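Local coordinates for holo-[acyl-carrier-protein] synthase (Helicobacter pylori, PDB 5XUK) that belongs to the 4'-phosphopantetheinyl transferase superfamily, assembles from three copies of the chain and binds coenzyme A, at residues 42-47 / 106-111. Numbering follows the deposited sequence.
Sequences SIAGFF and GFAIAV. With COA (coenzyme A), chain B.
The methyl group of A108 rests on one face of the A44-G45 peptide plane, standing almost straight above the amide nitrogen with A108 CB 3.8 Å from G45 N. The F46 ring is turned elsewhere: its edge meets coenzyme A, where F46 CE1 approaches phosphate oxygen O9A to 3.8 Å near the ring plane. CG of F46 lies anti to the carbonyl carbon (chi1 -74°), on the flank of the helix that carries S42 one turn earlier. The F47 ring packs edge-to-face with F27.

Two methyls complete the join to the strand. A44 CB, directed at the sheet, comes within 3.8 Å of A108 CB, and A110 CB lies farther along, 4.3 Å from G45 O. Small residues account for the close fit, since G45 CA and A108 CA are only 5.3 Å apart. In this alpha-plus-beta fold, helix 40-56 lies against an antiparallel sheet of strands 2-8, 107-114 and 97-104. The local axes pass at 7.0 Å and cross at -32°, and the alternation of strand 107-114 presents A108 and A110 to the helix while F107 and I109 take the opposite face. There I109 packs on I4 of the second subunit and F107 on A105 of the third, so these two inter-subunit contacts lie on the face of the strand turned away from the helix.

The helix meanwhile borders the ligand pocket. S42 OG stands 3.2 Å from phosphate oxygen O8A of coenzyme A, on the same phosphate that F46 touches. S102 and H103, with K55 and I61 of the second subunit, also hydrogen-bond the ligand.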
loop_
_atom_site.group_PDB
_atom_site.type_symbol
_atom_site.label_atom_id
_atom_site.label_comp_id
_atom_site.label_asym_id
_atom_site.label_seq_id
_atom_site.Cartn_x
_atom_site.Cartn_y
_atom_site.Cartn_z
ATOM N N SER A 42 5.733 -3.872 15.842
ATOM C CA SER A 42 5.127 -2.557 16.062
ATOM C C SER A 42 6.116 -1.401 15.866
ATOM O O SER A 42 5.732 -0.302 15.462
ATOM C CB SER A 42 4.570 -2.459 17.490
ATOM O OG SER A 42 3.669 -3.519 17.783
ATOM N N ILE A 43 7.370 -1.627 16.204
ATOM C CA ILE A 43 8.395 -0.612 16.013
ATOM C C ILE A 43 8.657 -0.464 14.494
ATOM O O ILE A 43 8.531 0.619 13.939
ATOM C CB ILE A 43 9.673 -0.965 16.802
ATOM C CG1 ILE A 43 9.398 -0.887 18.310
ATOM C CG2 ILE A 43 10.812 -0.012 16.450
ATOM C CD1 ILE A 43 10.472 -1.527 19.161
ATOM N N ALA A 44 8.958 -1.565 13.828
ATOM C CA ALA A 44 8.993 -1.587 12.352
ATOM C C ALA A 44 7.822 -0.814 11.743
ATOM O O ALA A 44 8.032 0.016 10.879
ATOM C CB ALA A 44 9.026 -3.012 11.851
ATOM N N GLY A 45 6.614 -1.010 12.275
ATOM C CA GLY A 45 5.415 -0.354 11.776
ATOM C C GLY A 45 5.357 1.145 11.918
ATOM O O GLY A 45 4.950 1.844 10.980
ATOM N N PHE A 46 5.738 1.659 13.093
ATOM C CA PHE A 46 5.791 3.104 13.307
ATOM C C PHE A 46 6.886 3.696 12.446
ATOM O O PHE A 46 6.733 4.767 11.890
ATOM C CB PHE A 46 6.025 3.463 14.792
ATOM C CG PHE A 46 4.813 3.263 15.674
ATOM C CD1 PHE A 46 3.731 2.464 15.266
ATOM C CD2 PHE A 46 4.766 3.847 16.941
ATOM C CE1 PHE A 46 2.621 2.286 16.087
ATOM C CE2 PHE A 46 3.665 3.662 17.770
ATOM C CZ PHE A 46 2.591 2.879 17.346
ATOM N N PHE A 47 7.990 3.001 12.328
ATOM C CA PHE A 47 9.049 3.452 11.441
ATOM C C PHE A 47 8.515 3.576 10.009
ATOM O O PHE A 47 8.715 4.593 9.353
ATOM C CB PHE A 47 10.210 2.466 11.468
ATOM C CG PHE A 47 11.420 2.949 10.725
ATOM C CD1 PHE A 47 12.362 3.757 11.360
ATOM C CD2 PHE A 47 11.614 2.613 9.381
ATOM C CE1 PHE A 47 13.474 4.215 10.671
ATOM C CE2 PHE A 47 12.733 3.070 8.686
ATOM C CZ PHE A 47 13.663 3.867 9.333
ATOM N N GLY A 106 7.453 -11.156 8.588
ATOM C CA GLY A 106 8.746 -10.490 8.470
ATOM C C GLY A 106 8.708 -9.082 7.913
ATOM O O GLY A 106 9.741 -8.409 7.874
ATOM N N PHE A 107 7.523 -8.604 7.542
ATOM C CA PHE A 107 7.387 -7.286 6.932
ATOM C C PHE A 107 6.349 -6.431 7.581
ATOM O O PHE A 107 5.273 -6.911 7.923
ATOM C CB PHE A 107 6.992 -7.410 5.456
ATOM C CG PHE A 107 8.122 -7.787 4.573
ATOM C CD1 PHE A 107 9.062 -6.839 4.195
ATOM C CD2 PHE A 107 8.265 -9.096 4.129
ATOM C CE1 PHE A 107 10.125 -7.193 3.372
ATOM C CE2 PHE A 107 9.325 -9.458 3.310
ATOM C CZ PHE A 107 10.256 -8.506 2.934
ATOM N N ALA A 108 6.670 -5.150 7.691
ATOM C CA ALA A 108 5.705 -4.128 8.072
ATOM C C ALA A 108 5.541 -3.197 6.901
ATOM O O ALA A 108 6.517 -2.889 6.229
ATOM C CB ALA A 108 6.204 -3.330 9.289
ATOM N N ILE A 109 4.329 -2.696 6.697
ATOM C CA ILE A 109 4.112 -1.661 5.720
ATOM C C ILE A 109 3.105 -0.683 6.213
ATOM O O ILE A 109 2.230 -1.026 7.010
ATOM C CB ILE A 109 3.581 -2.215 4.369
ATOM C CG1 ILE A 109 2.299 -3.001 4.553
ATOM C CG2 ILE A 109 4.605 -3.145 3.748
ATOM C CD1 ILE A 109 1.696 -3.414 3.226
ATOM N N ALA A 110 3.202 0.528 5.679
ATOM C CA ALA A 110 2.369 1.635 6.086
ATOM C C ALA A 110 2.121 2.497 4.881
ATOM O O ALA A 110 2.937 2.550 3.968
ATOM C CB ALA A 110 3.092 2.464 7.167
ATOM N N VAL A 111 1.041 3.250 4.947
ATOM C CA VAL A 111 0.634 4.156 3.887
ATOM C C VAL A 111 -0.023 5.357 4.538
ATOM O O VAL A 111 -0.651 5.238 5.589
ATOM C CB VAL A 111 -0.390 3.485 2.928
ATOM C CG1 VAL A 111 -1.739 3.276 3.627
ATOM C CG2 VAL A 111 -0.521 4.305 1.656
HETATM N N1A COA B . -8.565 0.709 12.679
HETATM C C2A COA B . -7.480 0.894 11.895
HETATM N N3A COA B . -6.329 0.226 12.078
HETATM C C4A COA B . -6.204 -0.658 13.083
HETATM C C5A COA B . -7.343 -0.905 13.975
HETATM C C6A COA B . -8.582 -0.152 13.712
HETATM N N6A COA B . -9.690 -0.318 14.479
HETATM N N7A COA B . -6.937 -1.819 14.871
HETATM C C8A COA B . -5.650 -2.156 14.587
HETATM N N9A COA B . -5.219 -1.439 13.515
HETATM C C1B COA B . -3.877 -1.491 12.925
HETATM C C2B COA B . -2.830 -1.218 14.011
HETATM O O2B COA B . -1.920 -0.183 13.637
HETATM C C3B COA B . -2.070 -2.514 14.164
HETATM O O3B COA B . -0.665 -2.349 14.329
HETATM P P3B COA B . 0.005 -1.925 15.748
HETATM O O7A COA B . -0.892 -2.554 16.796
HETATM O O8A COA B . 1.363 -2.578 15.730
HETATM O O9A COA B . -0.019 -0.409 15.664
HETATM C C4B COA B . -2.350 -3.196 12.849
HETATM O O4B COA B . -3.652 -2.799 12.424
HETATM C C5B COA B . -2.247 -4.699 12.950
HETATM O O5B COA B . -1.610 -5.051 11.743
HETATM P P1A COA B . -1.955 -6.379 10.962
HETATM O O1A COA B . -1.102 -7.403 11.681
HETATM O O2A COA B . -1.856 -6.196 9.468
HETATM O O3A COA B . -3.512 -6.482 11.252
HETATM P P2A COA B . -4.259 -7.894 11.146
HETATM O O4A COA B . -4.527 -8.218 9.682
HETATM O O5A COA B . -3.485 -8.882 12.001
HETATM O O6A COA B . -5.635 -7.501 11.908
HETATM C CBP COA B . -7.576 -6.146 12.554
HETATM C CCP COA B . -6.120 -6.157 12.081
HETATM C CDP COA B . -7.745 -5.193 13.727
HETATM C CEP COA B . -8.469 -5.668 11.417
HETATM C CAP COA B . -7.946 -7.569 13.012
HETATM O OAP COA B . -7.479 -7.776 14.349
HETATM C C9P COA B . -9.413 -7.875 12.980
HETATM O O9P COA B . -10.233 -7.073 13.399
HETATM N N8P COA B . -9.728 -9.075 12.488
#